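Local coordinates for protein putative invasin (PDB 5N40) that probably acts as a bacterial surface adhesin, two immunoglobulin-like domains carrying a terminal C-type lectin-like domain that is likely to mediate attachment to host cells, at residues K253-I257 with A268-Q274; M308-R312 with G344-S349. The protein carries 1 engineered substitution. One frame throughout, in Å; residues are numbered along the deposited sequence.

Both contacts lie in the C-terminal adhesion domain, which has a C-type lectin-like fold, and their centres are about 10 Å apart. They follow one another along the chain: contact 1 closes a short loop around the hairpin of strands 258-262 and 265-269, and contact 2 then joins 308-312, which runs into strand 311-313, to the segment that follows helix 340-343. The evidence that they touch is direct. F270 O of contact 1 probably accepts from two atoms of contact 2, R312 NE at 2.8 Å and Y346 N at 2.9 Å. The link between strand 265-269 and helix 272-278 is thereby tied to the C-terminal segment, which the disulfide C279-C350 also fastens just beyond helix 272-278.

Contact 1. Residues K253-I257 with A268-Q274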
loop_
_atom_site.group_PDB
_atom_site.type_symbol
_atom_site.label_atom_id
_atom_site.label_comp_id
_atom_site.label_asym_id
_atom_site.label_seq_id
_atom_site.Cartn_x
_atom_site.Cartn_y
_atom_site.Cartn_z
ATOM N N LYS A 253 18.384 27.485 11.237
ATOM C CA LYS A 253 19.227 28.453 11.940
ATOM C C LYS A 253 20.658 28.295 11.448
ATOM O O LYS A 253 21.526 27.766 12.157
ATOM C CB LYS A 253 19.133 28.264 13.455
ATOM C CG LYS A 253 17.783 28.639 14.026
ATOM C CD LYS A 253 17.579 30.150 14.064
ATOM C CE LYS A 253 16.200 30.515 14.585
ATOM N NZ LYS A 253 15.963 31.991 14.579
ATOM N N PRO A 254 20.934 28.737 10.217
ATOM C CA PRO A 254 22.270 28.521 9.641
ATOM C C PRO A 254 23.374 29.267 10.352
ATOM O O PRO A 254 24.544 28.920 10.162
ATOM C CB PRO A 254 22.112 29.019 8.198
ATOM C CG PRO A 254 20.969 29.965 8.244
ATOM C CD PRO A 254 20.026 29.394 9.264
ATOM N N GLY A 255 23.044 30.270 11.163
ATOM C CA GLY A 255 24.045 31.095 11.803
ATOM C C GLY A 255 24.676 30.533 13.057
ATOM O O GLY A 255 25.547 31.192 13.633
ATOM N N THR A 256 24.282 29.346 13.509
ATOM C CA THR A 256 24.878 28.751 14.695
ATOM C C THR A 256 25.778 27.583 14.313
ATOM O O THR A 256 25.518 26.857 13.347
ATOM C CB THR A 256 23.814 28.279 15.692
ATOM O OG1 THR A 256 24.463 27.770 16.864
ATOM C CG2 THR A 256 22.950 27.197 15.102
ATOM N N ILE A 257 26.836 27.412 15.099
ATOM C CA ILE A 257 27.870 26.417 14.824
ATOM C C ILE A 257 27.503 25.054 15.397
ATOM O O ILE A 257 27.762 24.021 14.773
ATOM C CB ILE A 257 29.217 26.914 15.387
ATOM C CG1 ILE A 257 29.504 28.350 14.929
ATOM C CG2 ILE A 257 30.351 25.980 14.983
ATOM C CD1 ILE A 257 29.500 28.546 13.431
ATOM N N ALA A 268 20.016 22.354 15.178
ATOM C CA ALA A 268 20.823 23.461 15.663
ATOM C C ALA A 268 20.974 23.369 17.176
ATOM O O ALA A 268 20.042 22.978 17.884
ATOM C CB ALA A 268 20.184 24.793 15.281
ATOM N N MET A 269 22.154 23.743 17.669
ATOM C CA MET A 269 22.468 23.677 19.090
ATOM C C MET A 269 23.157 24.969 19.510
ATOM O O MET A 269 23.820 25.622 18.700
ATOM C CB MET A 269 23.357 22.466 19.408
ATOM C CG MET A 269 22.806 21.143 18.891
ATOM S SD MET A 269 21.237 20.643 19.644
ATOM C CE MET A 269 21.819 19.724 21.063
ATOM N N PHE A 270 23.001 25.328 20.786
ATOM C CA PHE A 270 23.294 26.676 21.251
ATOM C C PHE A 270 23.963 26.647 22.619
ATOM O O PHE A 270 23.684 25.777 23.446
ATOM C CB PHE A 270 22.012 27.515 21.357
ATOM C CG PHE A 270 21.200 27.548 20.100
ATOM C CD1 PHE A 270 20.316 26.520 19.806
ATOM C CD2 PHE A 270 21.317 28.604 19.214
ATOM C CE1 PHE A 270 19.568 26.550 18.643
ATOM C CE2 PHE A 270 20.572 28.637 18.050
ATOM C CZ PHE A 270 19.695 27.608 17.768
ATOM N N ASN A 271 24.845 27.617 22.853
ATOM C CA ASN A 271 25.285 27.905 24.210
ATOM C C ASN A 271 24.314 28.905 24.828
ATOM O O ASN A 271 23.352 29.345 24.193
ATOM C CB ASN A 271 26.729 28.416 24.237
ATOM C CG ASN A 271 26.903 29.760 23.546
ATOM O OD1 ASN A 271 25.939 30.472 23.264
ATOM N ND2 ASN A 271 28.157 30.118 23.280
ATOM N N GLN A 272 24.565 29.277 26.084
ATOM C CA GLN A 272 23.592 30.085 26.814
ATOM C C GLN A 272 23.404 31.456 26.170
ATOM O O GLN A 272 22.273 31.925 26.004
ATOM C CB GLN A 272 24.019 30.221 28.274
ATOM C CG GLN A 272 22.945 30.805 29.171
ATOM C CD GLN A 272 21.787 29.849 29.429
ATOM O OE1 GLN A 272 21.920 28.630 29.292
ATOM N NE2 GLN A 272 20.647 30.405 29.830
ATOM N N SER A 273 24.501 32.124 25.802
ATOM C CA SER A 273 24.370 33.473 25.258
ATOM C C SER A 273 23.644 33.466 23.917
ATOM O O SER A 273 22.844 34.365 23.633
ATOM C CB SER A 273 25.749 34.124 25.129
ATOM O OG SER A 273 26.584 33.386 24.262
ATOM N N GLN A 274 23.906 32.459 23.081
ATOM C CA GLN A 274 23.197 32.351 21.809
ATOM C C GLN A 274 21.706 32.145 22.029
ATOM O O GLN A 274 20.876 32.722 21.313
ATOM C CB GLN A 274 23.755 31.191 20.991
ATOM C CG GLN A 274 25.112 31.416 20.374
ATOM C CD GLN A 274 25.612 30.161 19.696
ATOM O OE1 GLN A 274 25.665 29.092 20.310
ATOM N NE2 GLN A 274 25.952 30.270 18.414
HETATM O O HOH W 1 26.229 26.707 18.437
#
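T256 reaches the backbone and side chains of 268-274 and sets the type I beta turn K253-T256 of the C-type lectin-like domain against the segment that leads from strand 265-269 to helix 272-278. The apolar part is small, in keeping with 233 Å² of buried surface. T256 CG2 lies 3.7 Å from A268 CB, the methyl that K253 CB also approaches. K253 CG comes to the edge of the F270 ring, near its plane, before the lysine chain bends at chi2 (-74°) and leads off; its ammonium makes a cation-pi contact with Y248.

The polar part is gathered around one water. With OG1 anti to the backbone N (chi1 -177°), the T256 hydroxyl is turned to M269 O and Q274 while CG2 is left facing A268 CB; OG1 lies 2.6 Å from water 1. The water is placed to donate to M269 O (2.7 Å) and to Q274 OE1, but with more acceptors in reach than protons the two need not both be used at once.

The helix start is fixed by a capping box. Q274 N donates to N271 OD1 at 2.8 Å, nearly in line with the side-chain carbonyl. In return N271 N donates to Q274 OE1, in the carbonyl plane at 3.1 Å, with an N-H...O angle of 169°.

Contact 2. Residues M308-R312 with G344-S349; sequences MQVYR and GNYNVS
G344 O, just after helix 340-343, takes a 2.7 Å hydrogen bond from R312 NH2; the oxygen lies in the guanidinium plane, whereas the donor sits well above the carbonyl plane. The arginine chain, extended from CG to NE, carries its guanidinium past Y346.

Y346 is held between two groups. G344 CA covers one ring face near the rim, and V310 CG2 makes a CH-pi contact with the opposite face, 3.7 Å from the centroid. Y346 CD2 in turn lies over the guanidinium, 3.3 Å from R312 CZ, with the two planes 29° apart.

N347 forms a single beta bridge with Y311: its N donates to V310 O and its O accepts from R312 N, both at 2.9 Å. The bridge sets CB centrally over the Y311 ring, 3.5 Å from the centroid and 1° off the normal; chi1 of -77° then swings the amide toward Q309, where ND2 donates to Q309 O at 3.1 Å. Water 2 links ND2 to Q309 N.

V348 turns away toward F270 and helix 272-278. S349 CB meets the Y311 ring edge, and water 3 joins S349 N to R312 O.

R312 NE donates to F270 O, and NH2 has a second acceptor in G340 O. NH1 has a weak hydrogen bond to Q272 OE1 and a long, weak ion pair with D341 OD1. Backbone oxygens thus hold NE and NH2, probably fixing the guanidinium's orientation, while the D341 carboxylate adds little.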
loop_
_atom_site.group_PDB
_atom_site.type_symbol
_atom_site.label_atom_id
_atom_site.label_comp_id
_atom_site.label_asym_id
_atom_site.label_seq_id
_atom_site.Cartn_x
_atom_site.Cartn_y
_atom_site.Cartn_z
ATOM N N MET A 308 17.927 13.162 23.417
ATOM C CA MET A 308 19.223 12.636 23.849
ATOM C C MET A 308 20.110 13.722 24.449
ATOM O O MET A 308 21.000 13.415 25.252
ATOM C CB MET A 308 19.950 11.963 22.682
ATOM C CG MET A 308 19.380 10.609 22.303
ATOM S SD MET A 308 20.285 9.843 20.936
ATOM C CE MET A 308 19.581 8.196 20.934
ATOM N N GLN A 309 19.892 14.984 24.087
ATOM C CA GLN A 309 20.693 16.088 24.591
ATOM C C GLN A 309 19.810 17.041 25.384
ATOM O O GLN A 309 18.611 17.177 25.120
ATOM C CB GLN A 309 21.395 16.847 23.454
ATOM C CG GLN A 309 22.152 15.954 22.471
ATOM C CD GLN A 309 23.155 15.025 23.149
ATOM O OE1 GLN A 309 23.573 15.257 24.287
ATOM N NE2 GLN A 309 23.543 13.963 22.446
ATOM N N VAL A 310 20.420 17.706 26.363
ATOM C CA VAL A 310 19.649 18.489 27.319
ATOM C C VAL A 310 19.120 19.763 26.670
ATOM O O VAL A 310 19.582 20.207 25.610
ATOM C CB VAL A 310 20.498 18.804 28.561
ATOM C CG1 VAL A 310 21.003 17.510 29.176
ATOM C CG2 VAL A 310 21.667 19.732 28.206
ATOM N N TYR A 311 18.130 20.359 27.336
ATOM C CA TYR A 311 17.503 21.609 26.931
ATOM C C TYR A 311 17.899 22.715 27.898
ATOM O O TYR A 311 17.921 22.506 29.115
ATOM C CB TYR A 311 15.974 21.460 26.896
ATOM C CG TYR A 311 15.477 20.709 25.674
ATOM C CD1 TYR A 311 15.798 19.374 25.471
ATOM C CD2 TYR A 311 14.687 21.343 24.725
ATOM C CE1 TYR A 311 15.360 18.694 24.334
ATOM C CE2 TYR A 311 14.239 20.669 23.594
ATOM C CZ TYR A 311 14.572 19.349 23.410
ATOM O OH TYR A 311 14.125 18.686 22.273
ATOM N N ARG A 312 18.216 23.888 27.360
ATOM C CA ARG A 312 18.674 24.992 28.195
ATOM C C ARG A 312 17.503 25.652 28.914
ATOM O O ARG A 312 16.382 25.717 28.401
ATOM C CB ARG A 312 19.423 26.036 27.359
ATOM C CG ARG A 312 20.758 25.540 26.824
ATOM C CD ARG A 312 21.655 26.682 26.345
ATOM N NE ARG A 312 23.032 26.228 26.168
ATOM C CZ ARG A 312 23.903 26.060 27.161
ATOM N NH1 ARG A 312 23.549 26.314 28.417
ATOM N NH2 ARG A 312 25.132 25.637 26.900
ATOM N N GLY A 344 28.905 24.412 26.171
ATOM C CA GLY A 344 27.836 23.456 25.913
ATOM C C GLY A 344 26.997 23.869 24.718
ATOM O O GLY A 344 26.536 25.012 24.629
ATOM N N ASN A 345 26.800 22.934 23.787
ATOM C CA ASN A 345 25.918 23.123 22.637
ATOM C C ASN A 345 24.693 22.248 22.880
ATOM O O ASN A 345 24.713 21.041 22.621
ATOM C CB ASN A 345 26.622 22.778 21.329
ATOM C CG ASN A 345 27.653 23.818 20.935
ATOM O OD1 ASN A 345 27.445 25.021 21.119
ATOM N ND2 ASN A 345 28.773 23.361 20.392
ATOM N N TYR A 346 23.636 22.867 23.386
ATOM C CA TYR A 346 22.469 22.165 23.887
ATOM C C TYR A 346 21.236 22.582 23.097
ATOM O O TYR A 346 21.262 23.519 22.296
ATOM C CB TYR A 346 22.257 22.461 25.381
ATOM C CG TYR A 346 23.442 22.142 26.270
ATOM C CD1 TYR A 346 24.369 21.173 25.917
ATOM C CD2 TYR A 346 23.623 22.812 27.475
ATOM C CE1 TYR A 346 25.444 20.881 26.736
ATOM C CE2 TYR A 346 24.691 22.526 28.297
ATOM C CZ TYR A 346 25.600 21.561 27.926
ATOM O OH TYR A 346 26.668 21.282 28.752
ATOM N N ASN A 347 20.142 21.867 23.336
ATOM C CA ASN A 347 18.878 22.195 22.694
ATOM C C ASN A 347 18.270 23.450 23.301
ATOM O O ASN A 347 18.463 23.754 24.481
ATOM C CB ASN A 347 17.890 21.040 22.844
ATOM C CG ASN A 347 18.176 19.886 21.899
ATOM O OD1 ASN A 347 18.230 20.064 20.684
ATOM N ND2 ASN A 347 18.355 18.694 22.457
ATOM N N VAL A 348 17.504 24.171 22.485
ATOM C CA VAL A 348 16.720 25.306 22.957
ATOM C C VAL A 348 15.279 25.143 22.490
ATOM O O VAL A 348 15.007 25.100 21.280
ATOM C CB VAL A 348 17.296 26.651 22.483
ATOM C CG1 VAL A 348 16.420 27.805 22.946
ATOM C CG2 VAL A 348 18.711 26.828 23.004
ATOM N N SER A 349 14.369 25.035 23.452
ATOM C CA SER A 349 12.939 25.191 23.225
ATOM C C SER A 349 12.554 26.586 23.693
ATOM O O SER A 349 12.652 26.904 24.886
ATOM C CB SER A 349 12.139 24.125 23.967
ATOM O OG SER A 349 10.745 24.379 23.862
HETATM O O HOH W 2 18.420 15.937 21.823
HETATM O O HOH W 3 14.780 25.269 26.163
#